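Local coordinates for protein predicted ATPase of the ABC class (Vibrio vulnificus, PDB 5D6A) that probably hydrolyses ATP as an ATPase of the ABC class, and binds the ATP analogue AMP-PNP in its P-loop domain, at residues G298-H312 with R555-S569. Sequence-based numbering, arbitrary orientation.
Sequences GSAMKIRAEEGRCVH and RPIDVMAALNRMRKS
OE2 of E306 is gripped by two nitrogens of R565, NH1 at 2.7 Å and NE at 2.8 Å. Carboxylate and guanidinium lie nearly coplanar, 19° apart; NE comes in on the syn lone pair, while NH1 meets the same side from farther out of the carboxylate plane. The third nitrogen, R565 NH2, donates to A561 O of helix 556-564, which helps fix the rotation of the guanidinium, and W346 adds a cation-pi contact. R309 NH2 lies over one face of this group, 3.5 Å from R565 NH1; the like charges are probably eased by E306 and by E349, which pairs with R309. R309 itself folds back, its chain bent at chi3 (-69°), and holds C310 O with NE and NH1.

At the N-terminal end of helix 556-564, R555 NH1 reaches two carbonyl oxygens lying in the guanidinium plane, G298 O at 2.8 Å and A300 O at 2.9 Å. D558 holds NE and NH2 side-on, OD2 in that plane and OD1 tilted from it, which helps orient the arginine. Beside it the methyl CE of M301, brought round by bends at chi2 and chi3, packs 3.6 Å from I557 CG1.

Just past the helix, M566 O accepts NE2 of H312 at 2.7 Å, with S569 O over one ring face. R567 NH2 binds G308 O, and its NH1 turns to Q335 O. Water 1 links C310 N to R565 O; water 2 links H312 N to N564 O.

R555 and R567 of one segment and H312 of the other thus bind main-chain carbonyls across the contact, with one carboxylate-guanidinium pair among them, a largely buried polar seam joining the P-loop domain, near a bound nucleotide, to the C-terminal MRB1590-type domain.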
loop_
_atom_site.group_PDB
_atom_site.type_symbol
_atom_site.label_atom_id
_atom_site.label_comp_id
_atom_site.label_asym_id
_atom_site.label_seq_id
_atom_site.Cartn_x
_atom_site.Cartn_y
_atom_site.Cartn_z
ATOM N N GLY A 298 23.351 6.134 -8.291
ATOM C CA GLY A 298 22.060 6.661 -8.735
ATOM C C GLY A 298 21.095 5.644 -9.316
ATOM O O GLY A 298 19.880 5.839 -9.258
ATOM N N SER A 299 21.629 4.558 -9.872
ATOM C CA SER A 299 20.804 3.515 -10.489
ATOM C C SER A 299 20.431 2.365 -9.545
ATOM O O SER A 299 19.742 1.430 -9.955
ATOM C CB SER A 299 21.534 2.945 -11.705
ATOM O OG SER A 299 22.780 2.384 -11.328
ATOM N N ALA A 300 20.876 2.431 -8.292
ATOM C CA ALA A 300 20.593 1.367 -7.320
ATOM C C ALA A 300 19.094 1.096 -7.183
ATOM O O ALA A 300 18.313 2.010 -6.911
ATOM C CB ALA A 300 21.193 1.713 -5.968
HETATM N N MSE A 301 18.706 -0.167 -7.370
HETATM C CA MSE A 301 17.304 -0.578 -7.294
HETATM C C MSE A 301 17.086 -1.599 -6.221
HETATM O O MSE A 301 17.741 -2.639 -6.205
HETATM C CB MSE A 301 16.902 -1.197 -8.636
HETATM C CG MSE A 301 15.509 -1.840 -8.635
HETATM SE SE MSE A 301 14.086 -0.510 -8.309
HETATM C CE MSE A 301 14.302 0.512 -9.975
ATOM N N LYS A 302 16.156 -1.319 -5.315
ATOM C CA LYS A 302 15.832 -2.267 -4.264
ATOM C C LYS A 302 14.745 -3.178 -4.784
ATOM O O LYS A 302 13.695 -2.719 -5.226
ATOM C CB LYS A 302 15.381 -1.572 -2.979
ATOM C CG LYS A 302 15.090 -2.542 -1.838
ATOM C CD LYS A 302 15.056 -1.822 -0.502
ATOM C CE LYS A 302 14.862 -2.761 0.683
ATOM N NZ LYS A 302 13.532 -3.432 0.701
ATOM N N ILE A 303 15.013 -4.475 -4.744
ATOM C CA ILE A 303 14.056 -5.450 -5.217
ATOM C C ILE A 303 13.517 -6.241 -4.034
ATOM O O ILE A 303 14.230 -6.504 -3.068
ATOM C CB ILE A 303 14.667 -6.386 -6.285
ATOM C CG1 ILE A 303 15.813 -7.222 -5.709
ATOM C CG2 ILE A 303 15.168 -5.573 -7.472
ATOM C CD1 ILE A 303 16.440 -8.164 -6.716
ATOM N N ARG A 304 12.241 -6.591 -4.124
ATOM C CA ARG A 304 11.557 -7.345 -3.090
ATOM C C ARG A 304 10.531 -8.229 -3.773
ATOM O O ARG A 304 10.435 -8.242 -5.002
ATOM C CB ARG A 304 10.870 -6.398 -2.102
ATOM C CG ARG A 304 9.843 -5.466 -2.733
ATOM C CD ARG A 304 9.216 -4.545 -1.700
ATOM N NE ARG A 304 8.494 -5.287 -0.668
ATOM C CZ ARG A 304 7.958 -4.737 0.420
ATOM N NH1 ARG A 304 7.325 -5.502 1.300
ATOM N NH2 ARG A 304 8.057 -3.428 0.640
ATOM N N ALA A 305 9.763 -8.966 -2.981
ATOM C CA ALA A 305 8.744 -9.838 -3.535
ATOM C C ALA A 305 7.445 -9.071 -3.755
ATOM O O ALA A 305 7.024 -8.290 -2.905
ATOM C CB ALA A 305 8.508 -11.021 -2.611
ATOM N N GLU A 306 6.841 -9.277 -4.921
ATOM C CA GLU A 306 5.550 -8.686 -5.264
ATOM C C GLU A 306 4.540 -9.786 -5.492
ATOM O O GLU A 306 4.859 -10.838 -6.041
ATOM C CB GLU A 306 5.622 -7.803 -6.511
ATOM C CG GLU A 306 5.877 -6.338 -6.224
ATOM C CD GLU A 306 5.867 -5.489 -7.485
ATOM O OE1 GLU A 306 4.898 -4.722 -7.686
ATOM O OE2 GLU A 306 6.811 -5.612 -8.293
ATOM N N GLU A 307 3.316 -9.533 -5.065
ATOM C CA GLU A 307 2.248 -10.484 -5.219
ATOM C C GLU A 307 1.266 -9.879 -6.207
ATOM O O GLU A 307 0.899 -8.708 -6.087
ATOM C CB GLU A 307 1.567 -10.714 -3.864
ATOM C CG GLU A 307 0.631 -11.917 -3.793
ATOM C CD GLU A 307 1.362 -13.253 -3.795
ATOM O OE1 GLU A 307 2.614 -13.269 -3.863
ATOM O OE2 GLU A 307 0.677 -14.295 -3.714
ATOM N N GLY A 308 0.881 -10.658 -7.211
ATOM C CA GLY A 308 -0.111 -10.220 -8.187
ATOM C C GLY A 308 0.321 -9.334 -9.341
ATOM O O GLY A 308 -0.506 -9.000 -10.189
ATOM N N ARG A 309 1.594 -8.951 -9.402
ATOM C CA ARG A 309 2.053 -8.094 -10.499
ATOM C C ARG A 309 2.058 -8.827 -11.837
ATOM O O ARG A 309 2.070 -10.057 -11.887
ATOM C CB ARG A 309 3.458 -7.542 -10.249
ATOM C CG ARG A 309 4.556 -8.596 -10.162
ATOM C CD ARG A 309 5.920 -8.006 -10.494
ATOM N NE ARG A 309 6.004 -7.643 -11.910
ATOM C CZ ARG A 309 7.087 -7.150 -12.513
ATOM N NH1 ARG A 309 7.041 -6.865 -13.807
ATOM N NH2 ARG A 309 8.212 -6.945 -11.840
ATOM N N CYS A 310 2.055 -8.051 -12.915
ATOM C CA CYS A 310 2.112 -8.599 -14.258
ATOM C C CYS A 310 3.563 -8.558 -14.723
ATOM O O CYS A 310 4.355 -7.753 -14.233
ATOM C CB CYS A 310 1.230 -7.794 -15.208
ATOM S SG CYS A 310 1.714 -6.060 -15.393
ATOM N N VAL A 311 3.908 -9.448 -15.647
ATOM C CA VAL A 311 5.259 -9.527 -16.208
ATOM C C VAL A 311 5.099 -9.738 -17.702
ATOM O O VAL A 311 4.316 -10.589 -18.120
ATOM C CB VAL A 311 6.063 -10.692 -15.602
ATOM C CG1 VAL A 311 7.444 -10.783 -16.242
ATOM C CG2 VAL A 311 6.177 -10.527 -14.093
ATOM N N HIS A 312 5.838 -8.977 -18.506
ATOM C CA HIS A 312 5.693 -9.056 -19.962
ATOM C C HIS A 312 6.879 -9.639 -20.738
ATOM O O HIS A 312 7.977 -9.088 -20.724
ATOM C CB HIS A 312 5.388 -7.668 -20.524
ATOM C CG HIS A 312 4.129 -7.059 -19.991
ATOM N ND1 HIS A 312 2.876 -7.471 -20.392
ATOM C CD2 HIS A 312 3.931 -6.042 -19.120
ATOM C CE1 HIS A 312 1.960 -6.745 -19.777
ATOM N NE2 HIS A 312 2.574 -5.869 -19.001
ATOM N N ARG A 555 13.881 8.738 -12.581
ATOM C CA ARG A 555 14.982 7.944 -13.103
ATOM C C ARG A 555 14.470 7.102 -14.267
ATOM O O ARG A 555 13.333 6.625 -14.230
ATOM C CB ARG A 555 15.538 7.005 -12.041
ATOM C CG ARG A 555 16.088 7.685 -10.804
ATOM C CD ARG A 555 16.808 6.670 -9.932
ATOM N NE ARG A 555 15.915 5.615 -9.460
ATOM C CZ ARG A 555 16.320 4.527 -8.808
ATOM N NH1 ARG A 555 17.611 4.320 -8.558
ATOM N NH2 ARG A 555 15.428 3.628 -8.414
ATOM N N PRO A 556 15.298 6.920 -15.310
ATOM C CA PRO A 556 14.889 6.079 -16.439
ATOM C C PRO A 556 14.499 4.675 -15.984
ATOM O O PRO A 556 13.541 4.096 -16.494
ATOM C CB PRO A 556 16.146 6.018 -17.307
ATOM C CG PRO A 556 16.883 7.272 -16.997
ATOM C CD PRO A 556 16.569 7.620 -15.568
ATOM N N ILE A 557 15.242 4.147 -15.017
ATOM C CA ILE A 557 14.976 2.816 -14.489
ATOM C C ILE A 557 13.607 2.756 -13.802
ATOM O O ILE A 557 12.952 1.719 -13.815
ATOM C CB ILE A 557 16.103 2.351 -13.527
ATOM C CG1 ILE A 557 15.947 0.865 -13.195
ATOM C CG2 ILE A 557 16.139 3.201 -12.260
ATOM C CD1 ILE A 557 17.073 0.301 -12.354
ATOM N N ASP A 558 13.172 3.867 -13.215
ATOM C CA ASP A 558 11.863 3.911 -12.557
ATOM C C ASP A 558 10.716 3.966 -13.574
ATOM O O ASP A 558 9.660 3.375 -13.352
ATOM C CB ASP A 558 11.786 5.080 -11.568
ATOM C CG ASP A 558 12.676 4.874 -10.346
ATOM O OD1 ASP A 558 12.935 3.708 -9.974
ATOM O OD2 ASP A 558 13.104 5.878 -9.742
ATOM N N VAL A 559 10.928 4.669 -14.685
ATOM C CA VAL A 559 9.918 4.754 -15.743
ATOM C C VAL A 559 9.675 3.347 -16.287
ATOM O O VAL A 559 8.530 2.946 -16.519
ATOM C CB VAL A 559 10.368 5.676 -16.893
ATOM C CG1 VAL A 559 9.337 5.684 -18.012
ATOM C CG2 VAL A 559 10.596 7.092 -16.389
HETATM N N MSE A 560 10.765 2.603 -16.475
HETATM C CA MSE A 560 10.698 1.225 -16.962
HETATM C C MSE A 560 10.008 0.373 -15.939
HETATM O O MSE A 560 9.111 -0.401 -16.271
HETATM C CB MSE A 560 12.097 0.654 -17.199
HETATM C CG MSE A 560 12.750 1.191 -18.470
HETATM SE SE MSE A 560 11.631 0.806 -20.047
HETATM C CE MSE A 560 11.654 -1.164 -19.976
ATOM N N ALA A 561 10.421 0.509 -14.683
ATOM C CA ALA A 561 9.818 -0.255 -13.596
ATOM C C ALA A 561 8.296 -0.086 -13.599
ATOM O O ALA A 561 7.554 -1.065 -13.505
ATOM C CB ALA A 561 10.399 0.176 -12.258
ATOM N N ALA A 562 7.841 1.160 -13.712
ATOM C CA ALA A 562 6.407 1.458 -13.739
ATOM C C ALA A 562 5.768 0.856 -14.982
ATOM O O ALA A 562 4.664 0.313 -14.932
ATOM C CB ALA A 562 6.180 2.961 -13.712
ATOM N N LEU A 563 6.486 0.949 -16.095
ATOM C CA LEU A 563 6.012 0.443 -17.374
ATOM C C LEU A 563 5.963 -1.089 -17.384
ATOM O O LEU A 563 5.089 -1.679 -18.018
ATOM C CB LEU A 563 6.913 0.986 -18.486
ATOM C CG LEU A 563 6.450 0.933 -19.938
ATOM C CD1 LEU A 563 5.076 1.563 -20.116
ATOM C CD2 LEU A 563 7.480 1.651 -20.799
ATOM N N ASN A 564 6.893 -1.724 -16.668
ATOM C CA ASN A 564 6.937 -3.186 -16.558
ATOM C C ASN A 564 5.745 -3.729 -15.782
ATOM O O ASN A 564 5.434 -4.915 -15.872
ATOM C CB ASN A 564 8.220 -3.645 -15.849
ATOM C CG ASN A 564 9.474 -3.385 -16.659
ATOM O OD1 ASN A 564 9.427 -3.247 -17.877
ATOM N ND2 ASN A 564 10.614 -3.339 -15.980
ATOM N N ARG A 565 5.098 -2.857 -15.008
ATOM C CA ARG A 565 3.942 -3.237 -14.190
ATOM C C ARG A 565 2.608 -2.774 -14.764
ATOM O O ARG A 565 1.563 -3.010 -14.156
ATOM C CB ARG A 565 4.121 -2.705 -12.769
ATOM C CG ARG A 565 5.254 -3.397 -12.037
ATOM C CD ARG A 565 5.662 -2.684 -10.760
ATOM N NE ARG A 565 6.666 -3.466 -10.047
ATOM C CZ ARG A 565 7.955 -3.523 -10.377
ATOM N NH1 ARG A 565 8.780 -4.276 -9.665
ATOM N NH2 ARG A 565 8.424 -2.844 -11.419
HETATM N N MSE A 566 2.639 -2.120 -15.924
HETATM C CA MSE A 566 1.409 -1.679 -16.586
HETATM C C MSE A 566 0.907 -2.882 -17.335
HETATM O O MSE A 566 1.610 -3.438 -18.178
HETATM C CB MSE A 566 1.666 -0.495 -17.509
HETATM C CG MSE A 566 0.450 0.417 -17.572
HETATM SE SE MSE A 566 -0.448 0.204 -19.305
HETATM C CE MSE A 566 0.889 1.152 -20.396
ATOM N N ARG A 567 -0.324 -3.280 -17.037
ATOM C CA ARG A 567 -0.918 -4.502 -17.596
ATOM C C ARG A 567 -1.200 -4.524 -19.104
ATOM O O ARG A 567 -1.411 -5.599 -19.671
ATOM C CB ARG A 567 -2.181 -4.844 -16.801
ATOM C CG ARG A 567 -1.868 -5.046 -15.325
ATOM C CD ARG A 567 -3.088 -5.298 -14.466
ATOM N NE ARG A 567 -2.692 -5.574 -13.084
ATOM C CZ ARG A 567 -2.331 -6.771 -12.621
ATOM N NH1 ARG A 567 -2.305 -7.836 -13.421
ATOM N NH2 ARG A 567 -1.989 -6.910 -11.345
ATOM N N LYS A 568 -1.192 -3.360 -19.749
ATOM C CA LYS A 568 -1.446 -3.285 -21.194
ATOM C C LYS A 568 -0.162 -3.131 -22.013
ATOM O O LYS A 568 -0.181 -3.308 -23.230
ATOM C CB LYS A 568 -2.377 -2.114 -21.514
ATOM C CG LYS A 568 -3.745 -2.168 -20.849
ATOM C CD LYS A 568 -4.586 -3.328 -21.349
ATOM C CE LYS A 568 -5.981 -3.278 -20.749
ATOM N NZ LYS A 568 -6.836 -4.398 -21.219
ATOM N N SER A 569 0.945 -2.791 -21.357
ATOM C CA SER A 569 2.217 -2.617 -22.058
ATOM C C SER A 569 2.519 -3.778 -23.000
ATOM O O SER A 569 2.350 -4.944 -22.636
ATOM C CB SER A 569 3.370 -2.477 -21.060
ATOM O OG SER A 569 3.253 -1.295 -20.297
HETATM O O HOH W 1 1.824 -5.350 -12.397
HETATM O O HOH W 2 7.158 -6.892 -17.373
#